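RhCC (Rhodococcus jostii, PDB 4U5R) probably acts as a cofactor-independent oxygenase of the tautomerase superfamily, built as a trimer and able to bind magnesium. Local coordinates at residues R65-A70 and A106-D111; P35-V40 and N135-Y140; P8-T13 and F43-K48; N58-R63 and G98-I103. The protein carries 1 engineered substitution. All blocks are in the same frame, centred on the assembly; numbering follows the deposited sequence.

Contact 1 (R65-A70 and A106-D111). Engineered in segment 106-111: Ala-106 (natural residue Asp).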
# COMPACT_ATOMS: atom_id res chain seq x y z
N ARG B 65 0.46 -1.62 8.62
CA ARG B 65 -0.31 -0.76 7.72
C ARG B 65 -1.57 -1.49 7.32
O ARG B 65 -1.52 -2.66 7.03
CB ARG B 65 0.50 -0.39 6.48
CG ARG B 65 -0.25 0.53 5.53
CD ARG B 65 0.35 0.52 4.12
NE ARG B 65 -0.32 1.56 3.33
CZ ARG B 65 -1.50 1.40 2.75
NH1 ARG B 65 -2.14 0.24 2.84
NH2 ARG B 65 -2.04 2.42 2.08
N LEU B 66 -2.71 -0.82 7.26
CA LEU B 66 -3.91 -1.52 6.85
C LEU B 66 -4.79 -0.67 5.98
O LEU B 66 -4.80 0.54 6.14
CB LEU B 66 -4.66 -2.01 8.10
CG LEU B 66 -5.05 -1.03 9.21
CD1 LEU B 66 -6.45 -1.30 9.75
CD2 LEU B 66 -4.02 -1.06 10.33
N ASP B 67 -5.45 -1.29 5.00
CA ASP B 67 -6.57 -0.67 4.28
C ASP B 67 -7.91 -1.10 4.86
O ASP B 67 -8.12 -2.28 5.17
CB ASP B 67 -6.58 -1.05 2.79
CG ASP B 67 -5.39 -0.48 2.01
OD1 ASP B 67 -4.88 0.60 2.33
OD2 ASP B 67 -5.00 -1.13 1.03
N HIS B 68 -8.83 -0.15 4.96
CA HIS B 68 -10.23 -0.45 5.22
C HIS B 68 -10.99 -0.27 3.93
O HIS B 68 -10.89 0.79 3.30
CB HIS B 68 -10.79 0.46 6.30
CG HIS B 68 -10.50 0.01 7.70
ND1 HIS B 68 -11.00 0.66 8.80
CD2 HIS B 68 -9.78 -1.05 8.17
CE1 HIS B 68 -10.60 0.04 9.90
NE2 HIS B 68 -9.86 -1.00 9.54
N ILE B 69 -11.73 -1.31 3.54
CA ILE B 69 -12.42 -1.36 2.26
C ILE B 69 -13.93 -1.43 2.42
O ILE B 69 -14.66 -0.76 1.69
CB ILE B 69 -11.96 -2.57 1.44
CG1 ILE B 69 -10.43 -2.66 1.47
CG2 ILE B 69 -12.49 -2.48 0.02
CD1 ILE B 69 -9.88 -4.08 1.23
N ALA B 70 -14.39 -2.25 3.36
CA ALA B 70 -15.81 -2.56 3.47
C ALA B 70 -16.59 -1.40 4.10
O ALA B 70 -17.69 -1.08 3.67
CB ALA B 70 -16.01 -3.85 4.26
N ALA B 106 -5.45 3.40 5.84
CA ALA B 106 -5.99 4.11 4.69
C ALA B 106 -7.38 3.55 4.39
O ALA B 106 -7.66 2.39 4.69
CB ALA B 106 -5.07 3.96 3.50
N GLU B 107 -8.24 4.38 3.82
CA GLU B 107 -9.56 3.94 3.39
C GLU B 107 -9.55 3.95 1.86
O GLU B 107 -9.13 4.94 1.25
CB GLU B 107 -10.66 4.84 3.96
CG GLU B 107 -10.68 4.88 5.49
CD GLU B 107 -11.85 5.68 6.07
OE1 GLU B 107 -12.01 6.86 5.69
OE2 GLU B 107 -12.60 5.12 6.90
N THR B 108 -9.96 2.83 1.27
CA THR B 108 -9.95 2.65 -0.18
C THR B 108 -11.38 2.38 -0.65
O THR B 108 -12.24 2.01 0.15
CB THR B 108 -8.99 1.50 -0.61
OG1 THR B 108 -9.53 0.24 -0.21
CG2 THR B 108 -7.59 1.66 0.03
N PRO B 109 -11.66 2.61 -1.95
CA PRO B 109 -13.05 2.56 -2.45
C PRO B 109 -13.73 1.19 -2.35
O PRO B 109 -13.24 0.19 -2.90
CB PRO B 109 -12.91 2.96 -3.92
CG PRO B 109 -11.66 3.72 -4.00
CD PRO B 109 -10.74 3.17 -2.95
N MET B 110 -14.87 1.16 -1.68
CA MET B 110 -15.61 -0.09 -1.47
C MET B 110 -16.00 -0.79 -2.77
O MET B 110 -16.13 -2.01 -2.80
CB MET B 110 -16.86 0.18 -0.62
CG MET B 110 -17.56 -1.07 -0.13
SD MET B 110 -18.96 -0.64 0.93
CE MET B 110 -19.95 0.33 -0.20
N ASP B 111 -16.20 -0.02 -3.84
CA ASP B 111 -16.69 -0.59 -5.09
C ASP B 111 -15.56 -1.10 -5.98
O ASP B 111 -15.81 -1.60 -7.08
CB ASP B 111 -17.55 0.44 -5.84
CG ASP B 111 -16.78 1.70 -6.23
OD1 ASP B 111 -15.65 1.93 -5.74
OD2 ASP B 111 -17.32 2.49 -7.03
O HOH W 1 -12.82 2.53 7.72
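Asp-67 lays its carboxylate across the methyl of Thr-108, the two side chains crossing at about a right angle with CG of Asp-67 3.7 Å from CG2 of Thr-108. Its CG stands beside its backbone N (chi1 -67°), which puts OD1 3.6 Å from CB of Ala-106, an engineered residue that is aspartate in the natural protein and there a magnesium ligand. NH1 of Arg-65 bonds OD1 of Asp-67 at 2.8 Å from above the carboxylate plane, and the arginine NE forms a salt bridge with Asp-67 of the third subunit, while OD2 of Asp-67 pairs with Arg-65 and His-104 of the second subunit. An alanine here removes both salt bridges of Asp-67 and would probably leave the buried arginine charge poorly compensated. Three nearly straight backbone bonds zip the parallel strands, the shortest from His-68 N to Ala-106 O at 2.8 Å. On the other face, a water joins ND1 of His-68 to OE2 of Glu-107, which also accepts from N of Met-73; NE2 of His-68 is hydrogen-bonded to the hydroxyl of Tyr-28. Strands 61-68 and 100-107 meet here as the two arms of a beta-alpha-beta unit linked through helix 76-90, with strand 2-8 flanking 61-68.

Contact 2 (P35-V40 and N135-Y140)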
# COMPACT_ATOMS: atom_id res chain seq x y z
N PRO B 35 -18.07 -10.54 8.12
CA PRO B 35 -17.65 -11.92 7.88
C PRO B 35 -16.18 -12.08 8.25
O PRO B 35 -15.38 -11.20 7.90
CB PRO B 35 -17.88 -12.12 6.38
CG PRO B 35 -18.91 -11.08 6.02
CD PRO B 35 -18.67 -9.91 6.92
N ARG B 36 -15.85 -13.14 8.98
CA ARG B 36 -14.49 -13.29 9.48
C ARG B 36 -13.49 -13.29 8.34
O ARG B 36 -12.42 -12.68 8.46
CB ARG B 36 -14.36 -14.57 10.31
CG ARG B 36 -15.22 -14.59 11.55
CD ARG B 36 -15.10 -15.94 12.22
NE ARG B 36 -13.70 -16.20 12.52
CZ ARG B 36 -13.10 -15.80 13.63
NH1 ARG B 36 -11.81 -16.05 13.82
NH2 ARG B 36 -13.79 -15.14 14.56
N PHE B 37 -13.84 -13.93 7.23
CA PHE B 37 -12.88 -14.09 6.14
C PHE B 37 -12.55 -12.79 5.39
O PHE B 37 -11.60 -12.78 4.62
CB PHE B 37 -13.35 -15.15 5.13
CG PHE B 37 -14.55 -14.74 4.33
CD1 PHE B 37 -14.41 -14.07 3.13
CD2 PHE B 37 -15.81 -15.08 4.77
CE1 PHE B 37 -15.53 -13.71 2.39
CE2 PHE B 37 -16.93 -14.72 4.03
CZ PHE B 37 -16.78 -14.04 2.84
N TYR B 38 -13.32 -11.71 5.61
CA TYR B 38 -12.94 -10.37 5.13
C TYR B 38 -11.60 -9.92 5.71
O TYR B 38 -10.88 -9.15 5.08
CB TYR B 38 -13.98 -9.30 5.48
CG TYR B 38 -15.23 -9.25 4.64
CD1 TYR B 38 -15.51 -10.23 3.70
CD2 TYR B 38 -16.14 -8.21 4.79
CE1 TYR B 38 -16.68 -10.18 2.95
CE2 TYR B 38 -17.29 -8.14 4.04
CZ TYR B 38 -17.55 -9.13 3.13
OH TYR B 38 -18.71 -9.08 2.39
N VAL B 39 -11.29 -10.38 6.92
CA VAL B 39 -10.09 -9.90 7.62
C VAL B 39 -8.85 -10.70 7.21
O VAL B 39 -8.67 -11.86 7.59
CB VAL B 39 -10.28 -9.98 9.16
CG1 VAL B 39 -9.18 -9.21 9.86
CG2 VAL B 39 -11.62 -9.40 9.55
N VAL B 40 -7.98 -10.04 6.45
CA VAL B 40 -6.76 -10.64 5.94
C VAL B 40 -5.56 -10.00 6.65
O VAL B 40 -5.44 -8.76 6.71
CB VAL B 40 -6.65 -10.48 4.41
CG1 VAL B 40 -5.29 -10.96 3.91
CG2 VAL B 40 -7.80 -11.21 3.70
N ASN B 135 -19.42 -18.06 6.74
CA ASN B 135 -18.00 -17.70 6.67
C ASN B 135 -17.35 -18.07 5.34
O ASN B 135 -16.22 -18.56 5.30
CB ASN B 135 -17.22 -18.33 7.82
CG ASN B 135 -15.93 -17.60 8.10
OD1 ASN B 135 -15.76 -16.44 7.71
ND2 ASN B 135 -15.00 -18.26 8.78
N ARG B 136 -18.07 -17.82 4.25
CA ARG B 136 -17.52 -17.99 2.91
C ARG B 136 -18.27 -17.07 1.97
O ARG B 136 -19.42 -16.71 2.22
CB ARG B 136 -17.61 -19.45 2.46
CG ARG B 136 -19.02 -20.01 2.45
CD ARG B 136 -19.02 -21.51 2.15
NE ARG B 136 -18.19 -22.25 3.10
CZ ARG B 136 -18.61 -22.74 4.26
NH1 ARG B 136 -19.87 -22.57 4.66
NH2 ARG B 136 -17.77 -23.40 5.04
N PRO B 137 -17.61 -16.64 0.89
CA PRO B 137 -18.35 -15.81 -0.06
C PRO B 137 -19.29 -16.65 -0.92
O PRO B 137 -18.83 -17.44 -1.74
CB PRO B 137 -17.25 -15.15 -0.91
CG PRO B 137 -16.06 -16.02 -0.73
CD PRO B 137 -16.17 -16.70 0.60
N ILE B 138 -20.59 -16.46 -0.73
CA ILE B 138 -21.62 -17.23 -1.43
C ILE B 138 -22.09 -16.49 -2.68
O ILE B 138 -22.53 -15.35 -2.59
CB ILE B 138 -22.86 -17.50 -0.55
CG1 ILE B 138 -22.46 -18.13 0.79
CG2 ILE B 138 -23.86 -18.38 -1.31
CD1 ILE B 138 -22.11 -19.59 0.72
N PRO B 139 -21.98 -17.13 -3.85
CA PRO B 139 -22.53 -16.52 -5.07
C PRO B 139 -23.99 -16.14 -4.91
O PRO B 139 -24.78 -16.92 -4.36
CB PRO B 139 -22.37 -17.63 -6.12
CG PRO B 139 -21.18 -18.41 -5.64
CD PRO B 139 -21.29 -18.40 -4.13
N TYR B 140 -24.35 -14.94 -5.37
CA TYR B 140 -25.70 -14.43 -5.16
C TYR B 140 -26.06 -13.42 -6.24
O TYR B 140 -25.19 -12.93 -6.98
CB TYR B 140 -25.83 -13.79 -3.77
CG TYR B 140 -25.13 -12.46 -3.62
CD1 TYR B 140 -23.74 -12.40 -3.49
CD2 TYR B 140 -25.84 -11.27 -3.61
CE1 TYR B 140 -23.09 -11.19 -3.37
CE2 TYR B 140 -25.19 -10.05 -3.49
CZ TYR B 140 -23.82 -10.02 -3.37
OH TYR B 140 -23.20 -8.80 -3.26
O HOH W 2 -17.89 -15.01 9.95
O HOH W 3 -12.15 -18.09 10.35
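The ring of Phe-37 is the tight part of this meeting of two loops. Its CB points toward the other segment, and its CG takes the crowded position between backbone N and carbonyl carbon (chi1 69°), which places the ring against Asn-135 to Pro-137. CD of Pro-137 sits over one ring face, 3.8 Å from the centroid of Phe-37 and 25° off the ring normal, a CH-pi contact suited to the polarised C-H bonds beside a proline nitrogen. CE2 of Phe-37 approaches N of Arg-136 to 3.3 Å, and the amide oxygen of Asn-135 lies at the edge in the ring plane, OD1 3.2 Å from CD2 of Phe-37. The same oxygen accepts a weak, bent bond from the backbone N of Phe-37. Asn-135 is the first residue beyond helix 126-134 to leave helical angles, and its positive phi (54°) is one that asparagine tolerates well; across the contact, residues 36-38 form a short 3-10 turn that leads into strand 40-46. The looser side is bridged by water. One water accepts from N of Arg-36 and gives a weak bond to OD1 of Asn-135, and another accepts from both NE of Arg-36 and ND2 of Asn-135. The guanidinium itself is directed elsewhere, with NH1 of Arg-36 held by Glu-22 and by the carbonyl of Gly-54 of the second subunit.

Contact 3 (P8-T13 and F43-K48)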
# COMPACT_ATOMS: atom_id res chain seq x y z
N PRO B 8 10.61 -8.03 12.69
CA PRO B 8 11.91 -8.69 12.67
C PRO B 8 11.72 -10.16 12.34
O PRO B 8 10.73 -10.74 12.78
CB PRO B 8 12.41 -8.53 14.11
CG PRO B 8 11.74 -7.30 14.60
CD PRO B 8 10.38 -7.27 13.93
N GLU B 9 12.64 -10.73 11.56
CA GLU B 9 12.57 -12.14 11.21
C GLU B 9 12.32 -13.00 12.44
O GLU B 9 12.96 -12.81 13.46
CB GLU B 9 13.86 -12.60 10.54
CG GLU B 9 13.82 -12.66 9.04
CD GLU B 9 14.96 -13.48 8.49
OE1 GLU B 9 16.12 -13.18 8.84
OE2 GLU B 9 14.70 -14.44 7.72
N ASN B 10 11.38 -13.93 12.32
CA ASN B 10 11.11 -14.95 13.34
C ASN B 10 10.58 -14.39 14.67
O ASN B 10 10.58 -15.09 15.69
CB ASN B 10 12.39 -15.79 13.58
CG ASN B 10 13.00 -16.31 12.28
OD1 ASN B 10 14.19 -16.14 12.04
ND2 ASN B 10 12.18 -16.93 11.45
N ALA B 11 10.08 -13.16 14.66
CA ALA B 11 9.50 -12.57 15.87
C ALA B 11 8.31 -13.38 16.38
O ALA B 11 8.15 -13.56 17.60
CB ALA B 11 9.06 -11.13 15.61
N PHE B 12 7.48 -13.85 15.45
CA PHE B 12 6.26 -14.57 15.80
C PHE B 12 6.27 -16.03 15.36
O PHE B 12 6.66 -16.36 14.24
CB PHE B 12 5.04 -13.89 15.17
CG PHE B 12 4.78 -12.51 15.68
CD1 PHE B 12 5.02 -12.17 17.00
CD2 PHE B 12 4.25 -11.54 14.84
CE1 PHE B 12 4.76 -10.89 17.46
CE2 PHE B 12 3.99 -10.26 15.29
CZ PHE B 12 4.26 -9.94 16.60
N THR B 13 5.80 -16.90 16.26
CA THR B 13 5.58 -18.31 15.93
C THR B 13 4.29 -18.45 15.13
O THR B 13 3.48 -17.53 15.09
CB THR B 13 5.46 -19.17 17.20
OG1 THR B 13 4.30 -18.77 17.94
CG2 THR B 13 6.71 -19.04 18.07
N PHE B 43 1.69 -11.46 7.33
CA PHE B 43 2.91 -11.31 8.11
C PHE B 43 4.14 -11.32 7.22
O PHE B 43 4.34 -12.23 6.42
CB PHE B 43 3.02 -12.42 9.16
CG PHE B 43 2.01 -12.31 10.24
CD1 PHE B 43 2.24 -11.48 11.32
CD2 PHE B 43 0.82 -13.00 10.17
CE1 PHE B 43 1.30 -11.33 12.32
CE2 PHE B 43 -0.12 -12.88 11.17
CZ PHE B 43 0.13 -12.04 12.26
N LYS B 44 4.97 -10.30 7.36
CA LYS B 44 6.12 -10.15 6.49
C LYS B 44 7.38 -10.06 7.35
O LYS B 44 7.63 -9.04 8.00
CB LYS B 44 5.93 -8.93 5.58
CG LYS B 44 4.73 -9.08 4.62
CD LYS B 44 4.34 -7.78 3.93
CE LYS B 44 3.27 -7.99 2.88
NZ LYS B 44 3.18 -6.79 2.00
N ASP B 45 8.13 -11.16 7.38
CA ASP B 45 9.39 -11.21 8.09
C ASP B 45 10.44 -10.37 7.37
O ASP B 45 10.69 -10.56 6.17
CB ASP B 45 9.87 -12.66 8.25
CG ASP B 45 9.42 -13.28 9.56
OD1 ASP B 45 8.73 -12.61 10.35
OD2 ASP B 45 9.77 -14.46 9.80
N MET B 46 11.04 -9.43 8.10
CA MET B 46 12.09 -8.59 7.54
C MET B 46 13.44 -8.99 8.09
O MET B 46 13.65 -8.95 9.31
CB MET B 46 11.83 -7.11 7.84
CG MET B 46 10.51 -6.61 7.33
SD MET B 46 10.40 -6.62 5.52
CE MET B 46 11.59 -5.37 5.04
N PRO B 47 14.37 -9.38 7.20
CA PRO B 47 15.74 -9.67 7.62
C PRO B 47 16.42 -8.48 8.29
O PRO B 47 16.01 -7.33 8.06
CB PRO B 47 16.45 -10.01 6.30
CG PRO B 47 15.37 -10.49 5.40
CD PRO B 47 14.14 -9.70 5.78
N LYS B 48 17.42 -8.74 9.13
CA LYS B 48 18.23 -7.66 9.69
C LYS B 48 18.77 -6.75 8.57
O LYS B 48 18.98 -7.20 7.44
CB LYS B 48 19.39 -8.22 10.52
CG LYS B 48 18.95 -8.90 11.81
CD LYS B 48 20.14 -9.10 12.75
CE LYS B 48 19.75 -9.86 14.00
NZ LYS B 48 19.48 -11.30 13.72
O HOH W 4 7.70 -14.04 12.41
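Hydrogen bonds gather on Asp-45. Its OD2 accepts from the N of Asn-10 at 3.0 Å along a nearly straight path (165° at the hydrogen), the donor standing above the carboxylate plane. Its OD1 takes a bond from a water, 2.7 Å away, that accepts from N of Phe-12, so the carboxylate binds one turn N-H directly and, through water, another just beyond. A weak, bent bond from N of Glu-9 to O of Met-46 belongs to the parallel bridge of Pro-8 with Met-46, the last of the pairing. Asn-10 suits the turn because its phi is positive (66°), a conformation asparagine accepts readily. Apolar packing is lighter: CD2 of Phe-12 meets CE1 of Phe-43 at 3.9 Å, the two side chains crossing at about a right angle, and Leu-20 and Lys-17 of helix 14-32 touch both. The aliphatic part of Glu-9 crosses Pro-47 obliquely, its CG 3.7 Å from O of Met-46. Residues 8-11 make a type II beta turn and Thr-13 caps the next helix: this is the strand-to-helix connection of the beta-alpha-beta unit 2-8, 14-32, 40-46, set against the end of its second strand, as in the tautomerase superfamily.

Contact 4 (N58-R63 and G98-I103)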
# COMPACT_ATOMS: atom_id res chain seq x y z
N ASN B 58 16.91 -0.65 12.21
CA ASN B 58 16.26 -1.01 13.46
C ASN B 58 15.71 -2.41 13.31
O ASN B 58 14.79 -2.65 12.52
CB ASN B 58 15.15 -0.01 13.82
CG ASN B 58 14.56 -0.25 15.21
OD1 ASN B 58 14.58 -1.36 15.73
ND2 ASN B 58 14.00 0.81 15.81
N ASN B 59 16.28 -3.34 14.08
CA ASN B 59 15.86 -4.72 14.01
C ASN B 59 14.94 -5.09 15.18
O ASN B 59 14.74 -6.27 15.49
CB ASN B 59 17.11 -5.62 13.94
CG ASN B 59 18.09 -5.18 12.83
OD1 ASN B 59 17.71 -4.99 11.68
ND2 ASN B 59 19.37 -5.01 13.20
N ASN B 60 14.35 -4.07 15.82
CA ASN B 60 13.40 -4.28 16.91
C ASN B 60 12.13 -3.48 16.64
O ASN B 60 11.45 -3.01 17.55
CB ASN B 60 14.04 -3.90 18.25
CG ASN B 60 13.22 -4.35 19.45
OD1 ASN B 60 12.81 -5.51 19.54
ND2 ASN B 60 12.96 -3.43 20.37
N PHE B 61 11.78 -3.38 15.36
CA PHE B 61 10.69 -2.49 14.97
C PHE B 61 9.62 -3.23 14.18
O PHE B 61 9.93 -3.94 13.21
CB PHE B 61 11.27 -1.32 14.17
CG PHE B 61 10.28 -0.22 13.87
CD1 PHE B 61 10.02 0.78 14.80
CD2 PHE B 61 9.62 -0.18 12.65
CE1 PHE B 61 9.10 1.79 14.52
CE2 PHE B 61 8.71 0.83 12.37
CZ PHE B 61 8.45 1.81 13.30
N VAL B 62 8.37 -3.08 14.61
CA VAL B 62 7.23 -3.66 13.91
C VAL B 62 6.42 -2.55 13.24
O VAL B 62 5.93 -1.63 13.90
CB VAL B 62 6.34 -4.48 14.89
CG1 VAL B 62 5.11 -5.01 14.15
CG2 VAL B 62 7.13 -5.63 15.51
N ARG B 63 6.28 -2.62 11.92
CA ARG B 63 5.50 -1.63 11.18
C ARG B 63 4.20 -2.25 10.68
O ARG B 63 4.23 -3.27 9.99
CB ARG B 63 6.34 -1.06 10.02
CG ARG B 63 5.78 0.20 9.35
CD ARG B 63 5.56 1.29 10.38
NE ARG B 63 5.25 2.57 9.76
CZ ARG B 63 4.03 2.99 9.41
NH1 ARG B 63 2.95 2.22 9.59
NH2 ARG B 63 3.91 4.19 8.86
N GLY B 98 8.38 -5.67 24.08
CA GLY B 98 9.48 -4.72 24.03
C GLY B 98 9.83 -4.17 22.66
O GLY B 98 10.86 -3.52 22.49
N TYR B 99 8.96 -4.42 21.68
CA TYR B 99 9.17 -3.88 20.34
C TYR B 99 8.81 -2.41 20.23
O TYR B 99 7.99 -1.90 21.00
CB TYR B 99 8.34 -4.65 19.30
CG TYR B 99 8.77 -6.08 19.12
CD1 TYR B 99 9.93 -6.39 18.42
CD2 TYR B 99 8.02 -7.12 19.65
CE1 TYR B 99 10.33 -7.70 18.24
CE2 TYR B 99 8.42 -8.44 19.48
CZ TYR B 99 9.57 -8.72 18.79
OH TYR B 99 9.97 -10.02 18.61
N ASP B 100 9.42 -1.74 19.27
CA ASP B 100 8.98 -0.40 18.85
C ASP B 100 8.02 -0.60 17.70
O ASP B 100 8.13 -1.59 16.98
CB ASP B 100 10.17 0.46 18.43
CG ASP B 100 11.12 0.71 19.58
OD1 ASP B 100 10.62 0.94 20.70
OD2 ASP B 100 12.34 0.68 19.35
N TRP B 101 7.05 0.29 17.53
CA TRP B 101 6.06 0.06 16.47
C TRP B 101 5.32 1.33 16.05
O TRP B 101 5.33 2.35 16.74
CB TRP B 101 5.03 -1.03 16.88
CG TRP B 101 3.94 -0.60 17.83
CD1 TRP B 101 2.62 -0.41 17.53
CD2 TRP B 101 4.08 -0.30 19.23
NE1 TRP B 101 1.93 -0.02 18.66
CE2 TRP B 101 2.81 0.06 19.71
CE3 TRP B 101 5.16 -0.32 20.12
CZ2 TRP B 101 2.59 0.42 21.05
CZ3 TRP B 101 4.95 0.05 21.44
CH2 TRP B 101 3.67 0.42 21.88
N GLU B 102 4.70 1.23 14.89
CA GLU B 102 3.94 2.31 14.27
C GLU B 102 2.85 1.68 13.41
O GLU B 102 3.07 0.64 12.79
CB GLU B 102 4.85 3.22 13.42
CG GLU B 102 4.12 4.39 12.80
CD GLU B 102 5.02 5.32 11.99
OE1 GLU B 102 6.13 4.93 11.59
OE2 GLU B 102 4.58 6.46 11.72
N ILE B 103 1.69 2.32 13.37
CA ILE B 103 0.54 1.82 12.63
C ILE B 103 -0.15 2.97 11.93
O ILE B 103 -0.23 4.07 12.48
CB ILE B 103 -0.50 1.13 13.55
CG1 ILE B 103 -1.64 0.51 12.73
CG2 ILE B 103 -1.07 2.13 14.57
CD1 ILE B 103 -2.48 -0.50 13.53
O HOH W 5 6.42 5.32 8.80
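Gly-98 opens the second segment with a positive phi, where a CB would collide with the carbonyl oxygen of the preceding residue, so glycine fits; its own O accepts from ND2 of Asn-60 at 3.0 Å, the donor lying above the carbonyl plane. Tyr-99 follows, with CG2 of Val-62 over one face of its ring and OD1 of Asn-60 3.2 Å from its CD1. At Asp-100 the parallel ladder begins: its N bonds O of Asn-60, and its O takes the nearly straight bond from N of Val-62 at 2.8 Å. Its CB rests against CD1 of Phe-61, and its carboxylate turns to Gln-116 of the third subunit. Trp-101 touches Val-62 through CB, while its indole NE1 is hydrogen-bonded to Glu-87. Glu-102 N continues the ladder to O of Val-62, and its extended side chain runs beside Arg-63 pointing the same way. OE1 of Glu-102 meets NE of Arg-63 at 3.1 Å in a salt bridge, with CD of Glu-102 3.1 Å above the guanidinium plane; a water joins OE1 to NH2 of Arg-63, and OE2 accepts from Trp-113 of the third subunit. A leucine at Arg-63 removes the bridge and the NH1 bond to His-104 and would probably leave the Glu-102 carboxylate less firmly placed. Last, Ile-103 packs on helix 76-90, which connects strands 61-68 and 100-107, and a third-subunit strand pairs antiparallel with residues 102-103.

Contacts 1 and 4 bind the same two strands, 61-68 and 100-107, at opposite ends of their pairing, and touch where Leu-66 packs on Ile-103. Contact 1 is the more buried, its Arg-65 and Asp-67 paired both within the chain and across subunits; contact 4 grades from buried strand to a more accessible loop end rich in asparagine. Contact 3 belongs to the first beta-alpha-beta unit of the same sheet and is half surface, relying on a carboxylate that binds a turn N-H directly and another through water; it abuts contact 4 where Pro-8 meets Asn-59. Contact 2, partly buried, has no strand ladder between its segments, and pairs a ring with a proline and water-bridged polar groups.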